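Local coordinates for Cow rumen GH26 endo-mannanase (Metagenome, PDB 6UEH), which probably hydrolyses internal beta-1,4-mannosidic linkages in mannans such as galactomannan, as a family GH26 endo-beta-1,4-mannanase, at residues Q174-G179 and P450-F455; P200-F205 and I234-W239; D386-V391 and L426-S431. One frame throughout, in Å; residues are numbered along the deposited sequence.

Interaction 1: Q174-G179 and P450-F455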
# COMPACT_ATOMS: atom_id res chain seq x y z
N GLN A 174 0.70 -16.02 2.15
CA GLN A 174 0.59 -16.20 3.59
C GLN A 174 0.21 -17.65 3.91
O GLN A 174 -0.70 -18.20 3.29
CB GLN A 174 -0.44 -15.24 4.19
CG GLN A 174 -0.51 -15.28 5.71
CD GLN A 174 0.62 -14.50 6.37
OE1 GLN A 174 1.23 -13.63 5.74
NE2 GLN A 174 0.90 -14.81 7.63
N GLU A 175 0.91 -18.25 4.87
CA GLU A 175 0.57 -19.60 5.31
C GLU A 175 -0.57 -19.55 6.32
O GLU A 175 -0.88 -18.50 6.88
CB GLU A 175 1.79 -20.31 5.93
CG GLU A 175 2.14 -19.83 7.34
CD GLU A 175 3.19 -20.70 8.00
OE1 GLU A 175 3.73 -21.61 7.34
OE2 GLU A 175 3.48 -20.48 9.20
N ILE A 176 -1.19 -20.70 6.55
CA ILE A 176 -2.35 -20.80 7.43
C ILE A 176 -1.97 -20.49 8.89
O ILE A 176 -0.81 -20.63 9.28
CB ILE A 176 -2.98 -22.21 7.34
CG1 ILE A 176 -4.38 -22.25 7.96
CG2 ILE A 176 -2.06 -23.27 7.94
CD1 ILE A 176 -5.46 -21.61 7.10
N TYR A 177 -2.95 -20.05 9.67
CA TYR A 177 -2.77 -19.84 11.10
C TYR A 177 -2.36 -21.13 11.78
O TYR A 177 -2.65 -22.22 11.29
CB TYR A 177 -4.05 -19.29 11.73
CG TYR A 177 -5.27 -20.16 11.49
CD1 TYR A 177 -5.56 -21.24 12.32
CD2 TYR A 177 -6.14 -19.89 10.44
CE1 TYR A 177 -6.67 -22.04 12.09
CE2 TYR A 177 -7.25 -20.68 10.21
CZ TYR A 177 -7.51 -21.75 11.04
OH TYR A 177 -8.62 -22.53 10.81
N GLY A 178 -1.68 -21.01 12.92
CA GLY A 178 -1.19 -22.17 13.66
C GLY A 178 -2.28 -23.18 13.97
O GLY A 178 -3.31 -22.83 14.53
N GLY A 179 -2.05 -24.43 13.59
CA GLY A 179 -3.03 -25.48 13.81
C GLY A 179 -3.98 -25.67 12.64
O GLY A 179 -4.65 -26.70 12.54
N PRO A 450 -1.43 -12.93 -1.31
CA PRO A 450 -2.79 -13.29 -0.91
C PRO A 450 -2.81 -13.83 0.52
O PRO A 450 -1.82 -14.44 0.95
CB PRO A 450 -3.19 -14.37 -1.91
CG PRO A 450 -2.26 -14.18 -3.08
CD PRO A 450 -0.98 -13.70 -2.48
N TRP A 451 -3.91 -13.62 1.23
CA TRP A 451 -4.07 -14.21 2.56
C TRP A 451 -4.29 -15.71 2.38
O TRP A 451 -4.41 -16.19 1.25
CB TRP A 451 -5.23 -13.55 3.30
CG TRP A 451 -5.15 -13.64 4.80
CD1 TRP A 451 -6.06 -14.21 5.64
CD2 TRP A 451 -4.09 -13.15 5.64
NE1 TRP A 451 -5.64 -14.10 6.94
CE2 TRP A 451 -4.43 -13.46 6.97
CE3 TRP A 451 -2.88 -12.49 5.39
CZ2 TRP A 451 -3.62 -13.12 8.05
CZ3 TRP A 451 -2.07 -12.16 6.47
CH2 TRP A 451 -2.44 -12.48 7.78
N TYR A 452 -4.32 -16.46 3.48
CA TYR A 452 -4.51 -17.90 3.39
C TYR A 452 -5.96 -18.27 3.10
O TYR A 452 -6.84 -17.40 3.05
CB TYR A 452 -4.04 -18.60 4.67
CG TYR A 452 -4.60 -18.02 5.96
CD1 TYR A 452 -5.92 -18.25 6.32
CD2 TYR A 452 -3.80 -17.28 6.81
CE1 TYR A 452 -6.43 -17.74 7.50
CE2 TYR A 452 -4.30 -16.76 7.99
CZ TYR A 452 -5.62 -16.99 8.33
OH TYR A 452 -6.12 -16.48 9.50
N GLY A 453 -6.22 -19.56 2.91
CA GLY A 453 -7.56 -20.04 2.68
C GLY A 453 -8.15 -19.59 1.36
O GLY A 453 -7.49 -19.64 0.32
N GLU A 454 -9.40 -19.12 1.41
CA GLU A 454 -10.17 -18.80 0.21
C GLU A 454 -9.54 -17.72 -0.67
O GLU A 454 -9.85 -17.63 -1.85
CB GLU A 454 -11.58 -18.35 0.60
CG GLU A 454 -11.64 -16.96 1.22
CD GLU A 454 -13.04 -16.38 1.24
OE1 GLU A 454 -13.23 -15.25 0.73
OE2 GLU A 454 -13.96 -17.05 1.76
N PHE A 455 -8.66 -16.91 -0.10
CA PHE A 455 -8.14 -15.77 -0.84
C PHE A 455 -7.17 -16.20 -1.93
O PHE A 455 -6.92 -15.46 -2.89
CB PHE A 455 -7.48 -14.77 0.12
CG PHE A 455 -8.46 -14.15 1.07
CD1 PHE A 455 -9.30 -13.13 0.66
CD2 PHE A 455 -8.55 -14.60 2.38
CE1 PHE A 455 -10.21 -12.56 1.53
CE2 PHE A 455 -9.46 -14.03 3.26
CZ PHE A 455 -10.29 -13.01 2.84
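P450 makes the one backbone hydrogen bond between Q174-G179 and P450-F455: its carbonyl O takes the amide N of Q174 at 3.2 Å. W451 comes next, and its indole lies beside the Q174 side chain, both pointing the same way. With CG anti to the backbone N (chi1 -174°), Q174 sets that carbon over the indole face, 3.8 Å from the centre of the six-membered ring, a CH-pi contact. The glutamine then bends and carries its amide beside the indole, the two planes 21° apart. F205 O fixes the amide's rotation by accepting from Q174 NE2.

Y452 follows as the hub of the contact. Its CD2 sits 3.2 Å from E175 O, while CD1 touches I176 CD1 at 3.5 Å. Beyond these, Y177 turns a ring edge toward the Y452 face in an offset edge-to-face pair, with centroids 5.5 Å apart and planes at 69°. Y177 N lies over that ring, offset toward its rim, buried without a polar partner; W451 NE1 lies over the opposite face. Past Y452 the chain reaches G453, the N-cap of a short helix. The loop after the first strand and the segment between the seventh and eighth strands thus interlock through aromatic residues, at the C-terminal rim of the (beta/alpha)8 barrel where enzymes of this fold build their active sites.

Interaction 2: P200-F205 and I234-W239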
# COMPACT_ATOMS: atom_id res chain seq x y z
N PRO A 200 5.71 -19.59 -4.66
CA PRO A 200 5.93 -18.17 -4.35
C PRO A 200 7.32 -17.97 -3.75
O PRO A 200 7.83 -18.87 -3.08
CB PRO A 200 4.84 -17.87 -3.32
CG PRO A 200 4.55 -19.19 -2.69
CD PRO A 200 4.69 -20.20 -3.79
N ALA A 201 7.92 -16.81 -3.99
CA ALA A 201 9.25 -16.53 -3.46
C ALA A 201 9.17 -16.13 -1.99
O ALA A 201 10.01 -16.54 -1.17
CB ALA A 201 9.93 -15.44 -4.27
N ILE A 202 8.16 -15.34 -1.66
CA ILE A 202 7.96 -14.85 -0.30
C ILE A 202 6.90 -15.68 0.43
O ILE A 202 5.84 -15.96 -0.12
CB ILE A 202 7.54 -13.36 -0.31
CG1 ILE A 202 8.70 -12.48 -0.80
CG2 ILE A 202 7.07 -12.90 1.06
CD1 ILE A 202 8.35 -11.01 -0.93
N ARG A 203 7.20 -16.08 1.66
CA ARG A 203 6.21 -16.78 2.48
C ARG A 203 5.85 -15.93 3.69
O ARG A 203 6.72 -15.38 4.35
CB ARG A 203 6.75 -18.15 2.91
CG ARG A 203 5.78 -18.98 3.74
CD ARG A 203 6.20 -20.45 3.76
NE ARG A 203 5.36 -21.27 4.62
CZ ARG A 203 5.15 -22.58 4.44
NH1 ARG A 203 5.72 -23.20 3.42
NH2 ARG A 203 4.37 -23.25 5.27
N GLY A 204 4.55 -15.81 3.95
CA GLY A 204 4.07 -15.01 5.06
C GLY A 204 3.79 -15.84 6.29
O GLY A 204 3.15 -16.90 6.21
N PHE A 205 4.26 -15.37 7.44
CA PHE A 205 4.08 -16.06 8.71
C PHE A 205 3.39 -15.14 9.72
O PHE A 205 3.04 -14.01 9.40
CB PHE A 205 5.42 -16.53 9.27
CG PHE A 205 6.21 -17.41 8.33
CD1 PHE A 205 7.06 -16.85 7.39
CD2 PHE A 205 6.12 -18.79 8.41
CE1 PHE A 205 7.79 -17.66 6.53
CE2 PHE A 205 6.85 -19.60 7.55
CZ PHE A 205 7.69 -19.04 6.62
N ILE A 234 12.21 -16.09 0.83
CA ILE A 234 12.17 -14.86 1.60
C ILE A 234 11.01 -14.94 2.60
O ILE A 234 9.92 -15.36 2.24
CB ILE A 234 11.99 -13.63 0.69
CG1 ILE A 234 13.16 -13.52 -0.29
CG2 ILE A 234 11.86 -12.35 1.52
CD1 ILE A 234 13.01 -12.39 -1.29
N ALA A 235 11.25 -14.53 3.84
CA ALA A 235 10.22 -14.61 4.86
C ALA A 235 9.68 -13.24 5.26
O ALA A 235 10.44 -12.29 5.44
CB ALA A 235 10.76 -15.33 6.09
N THR A 236 8.36 -13.14 5.38
CA THR A 236 7.73 -11.98 5.99
C THR A 236 6.80 -12.46 7.10
O THR A 236 6.31 -13.58 7.07
CB THR A 236 6.93 -11.13 4.96
OG1 THR A 236 6.46 -9.93 5.58
CG2 THR A 236 5.75 -11.90 4.40
N ALA A 237 6.58 -11.62 8.11
CA ALA A 237 5.72 -12.03 9.21
C ALA A 237 4.97 -10.87 9.87
O ALA A 237 5.54 -9.81 10.11
CB ALA A 237 6.53 -12.78 10.26
N SER A 238 3.69 -11.10 10.14
CA SER A 238 2.89 -10.17 10.92
C SER A 238 2.82 -10.66 12.37
O SER A 238 3.44 -11.67 12.72
CB SER A 238 1.49 -10.02 10.32
OG SER A 238 0.93 -11.27 9.98
N TRP A 239 2.08 -9.95 13.20
CA TRP A 239 2.04 -10.26 14.63
C TRP A 239 0.67 -9.91 15.22
O TRP A 239 0.50 -8.85 15.81
CB TRP A 239 3.15 -9.49 15.35
CG TRP A 239 3.32 -9.80 16.81
CD1 TRP A 239 3.11 -11.01 17.43
CD2 TRP A 239 3.73 -8.89 17.84
NE1 TRP A 239 3.37 -10.90 18.78
CE2 TRP A 239 3.75 -9.61 19.05
CE3 TRP A 239 4.08 -7.54 17.85
CZ2 TRP A 239 4.11 -9.02 20.27
CZ3 TRP A 239 4.44 -6.95 19.06
CH2 TRP A 239 4.45 -7.69 20.25
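R203 and F205 each bond to strand 234-238 through both N and O, the alternating pattern of a parallel ladder. R203 N reaches I234 O at 2.9 Å, and R203 O receives T236 N at 3.0 Å. F205 N closes on T236 O at 2.7 Å, while F205 O accepts S238 N at 3.1 Å. At the start of the ladder, A201 O takes I234 N in an almost straight bond. CA-H...O contacts from I202, G204 and A237 fill in between these bonds.

The polar side chains look past the ladder for their partners. R203 stretches away to salt bridges with E175 and E186. T236 OG1, anti to its backbone N (chi1 -174°), bonds to I307 O on the next strand, and S238 OG meets D206.

Such neighbouring strands, joined through helix 220-230, form a beta-alpha-beta unit, here the second and third strands of the (beta/alpha)8 barrel. Their segments run in the same direction at 25° to each other, in keeping with the twist and coil of a barrel wall.

On the face of I202, I234 and T236, the isoleucines pack at a slant, I202 CG1 lying 3.8 Å from I234 CB. I202 CG2 also meets T236 CG2. That threonine methyl, set between the backbone N and the carbonyl carbon of its own residue, lies 3.6 Å from G204 CA. The other face belongs to R203, A235, F205 and A237. F205 CG lies beside its own backbone N, and the ring runs back along the ladder until CE1 rests 3.8 Å from A235 CB. T236 O lies at the ring's edge, while V224 of helix 220-230 touches both F205 and A235.

Interaction 3: D386-V391 and L426-S431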
# COMPACT_ATOMS: atom_id res chain seq x y z
N ASP A 386 -2.39 -3.23 2.20
CA ASP A 386 -3.25 -4.40 2.23
C ASP A 386 -4.49 -4.15 1.38
O ASP A 386 -5.39 -3.41 1.79
CB ASP A 386 -3.61 -4.76 3.66
CG ASP A 386 -2.42 -5.30 4.44
OD1 ASP A 386 -1.28 -5.17 3.95
OD2 ASP A 386 -2.62 -5.84 5.54
N LYS A 387 -4.52 -4.76 0.20
CA LYS A 387 -5.52 -4.46 -0.81
C LYS A 387 -6.62 -5.51 -0.88
O LYS A 387 -6.46 -6.56 -1.51
CB LYS A 387 -4.86 -4.32 -2.18
CG LYS A 387 -5.84 -3.99 -3.30
CD LYS A 387 -5.28 -4.40 -4.65
CE LYS A 387 -5.08 -5.90 -4.73
NZ LYS A 387 -6.36 -6.64 -4.53
N TYR A 388 -7.75 -5.22 -0.25
CA TYR A 388 -8.92 -6.09 -0.35
C TYR A 388 -10.03 -5.35 -1.08
O TYR A 388 -10.77 -4.58 -0.48
CB TYR A 388 -9.37 -6.54 1.04
CG TYR A 388 -8.40 -7.48 1.71
CD1 TYR A 388 -8.48 -8.85 1.50
CD2 TYR A 388 -7.41 -7.01 2.56
CE1 TYR A 388 -7.60 -9.73 2.11
CE2 TYR A 388 -6.52 -7.88 3.17
CZ TYR A 388 -6.62 -9.24 2.94
OH TYR A 388 -5.75 -10.11 3.55
N ASN A 389 -10.12 -5.57 -2.39
CA ASN A 389 -11.05 -4.81 -3.22
C ASN A 389 -12.01 -5.67 -4.03
O ASN A 389 -12.47 -5.25 -5.09
CB ASN A 389 -10.27 -3.88 -4.15
CG ASN A 389 -9.25 -4.62 -5.01
OD1 ASN A 389 -9.12 -5.84 -4.94
ND2 ASN A 389 -8.52 -3.87 -5.83
N THR A 390 -12.31 -6.87 -3.55
CA THR A 390 -13.29 -7.72 -4.24
C THR A 390 -14.69 -7.51 -3.69
O THR A 390 -15.68 -7.84 -4.34
CB THR A 390 -12.94 -9.21 -4.13
OG1 THR A 390 -12.85 -9.59 -2.75
CG2 THR A 390 -11.62 -9.51 -4.82
N VAL A 391 -14.77 -6.95 -2.48
CA VAL A 391 -16.06 -6.70 -1.84
C VAL A 391 -16.23 -5.21 -1.60
O VAL A 391 -16.99 -4.54 -2.30
CB VAL A 391 -16.20 -7.47 -0.51
CG1 VAL A 391 -17.60 -7.28 0.06
CG2 VAL A 391 -15.89 -8.94 -0.71
N LEU A 426 2.36 -4.82 -1.94
CA LEU A 426 1.05 -5.33 -1.55
C LEU A 426 1.26 -6.39 -0.47
O LEU A 426 1.40 -7.58 -0.78
CB LEU A 426 0.30 -5.91 -2.75
CG LEU A 426 -0.16 -4.91 -3.81
CD1 LEU A 426 -0.73 -5.63 -5.02
CD2 LEU A 426 -1.19 -3.94 -3.22
N ALA A 427 1.32 -5.95 0.78
CA ALA A 427 1.62 -6.83 1.91
C ALA A 427 0.54 -7.89 2.10
O ALA A 427 0.83 -9.01 2.55
CB ALA A 427 1.80 -6.02 3.18
N GLU A 428 -0.70 -7.53 1.79
CA GLU A 428 -1.82 -8.46 1.79
C GLU A 428 -2.77 -8.12 0.65
O GLU A 428 -2.87 -6.96 0.25
CB GLU A 428 -2.60 -8.43 3.11
CG GLU A 428 -1.84 -8.84 4.35
CD GLU A 428 -2.73 -8.89 5.58
OE1 GLU A 428 -3.96 -8.95 5.41
OE2 GLU A 428 -2.20 -8.86 6.70
N ASN A 429 -3.48 -9.12 0.14
CA ASN A 429 -4.54 -8.87 -0.82
C ASN A 429 -5.52 -10.04 -0.92
O ASN A 429 -5.23 -11.15 -0.46
CB ASN A 429 -3.97 -8.56 -2.21
CG ASN A 429 -2.89 -9.55 -2.64
OD1 ASN A 429 -1.70 -9.26 -2.59
ND2 ASN A 429 -3.32 -10.73 -3.08
N ASP A 430 -6.69 -9.78 -1.49
CA ASP A 430 -7.52 -10.88 -1.96
C ASP A 430 -7.04 -11.18 -3.37
O ASP A 430 -6.16 -12.02 -3.55
CB ASP A 430 -9.03 -10.56 -1.90
CG ASP A 430 -9.35 -9.10 -2.22
OD1 ASP A 430 -8.55 -8.44 -2.91
OD2 ASP A 430 -10.42 -8.63 -1.78
N SER A 431 -7.57 -10.47 -4.35
CA SER A 431 -7.14 -10.64 -5.73
C SER A 431 -5.73 -10.11 -5.96
O SER A 431 -5.39 -9.01 -5.52
CB SER A 431 -8.11 -9.95 -6.70
OG SER A 431 -9.37 -10.61 -6.73
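D430 and T390 reach toward each other tip to tip. The OD2 of D430 is gripped twice from one face of its carboxylate plane, by T390 OG1 at 2.8 Å and by T390 N at 3.1 Å. The other oxygen, OD1, receives S431 N and forms a salt bridge with K387 NZ at 3.3 Å. K387 crosses D430 at about a right angle: its chain bends at chi3 (63°) and again at chi4, and NZ ends on a lone pair of S431 O, 2.7 Å away, with N389 OD1 as a further acceptor. An alanine in place of D430 would probably leave the K387 ammonium without its carboxylate mate and free the T390 hydroxyl to turn.

Y388 stands nearly perpendicular to the E428 carboxylate (87°), its OH donating to E428 OE1 at 2.8 Å on the anti side. D386 crosses E428 obliquely, their carboxylates 29° apart and D386 OD2 just 3.3 Å from E428 OE2; R309 forms salt bridges with both, and N362 bonds to D386 OD1. An acetate, probably from the crystallisation liquor, lies against E428. Carboxylates gathered round an arginine where the sixth and seventh strands end are consistent with the active-site mouth of a (beta/alpha)8 glycoside hydrolase.

How the interactions relate
The three contacts illustrate how a barrel is tied together by segments distant in sequence. All lie in the GH26 catalytic region and involve its eight-stranded parallel sheet. Interaction 1 opens first along the chain and closes last; interactions 2 and 3 follow one another inside its loop. Interaction 2 joins the second and third strands, interaction 3 the sixth and seventh, their centres about 16 Å apart without touching. Interaction 1 bridges them, its centre about 11 Å from that of interaction 2 and about 13 Å from that of interaction 3. It touches both, W451 probably hydrogen-bonding N429 through the backbone. Two parts of the barrel wall are thus linked near the probable substrate cleft.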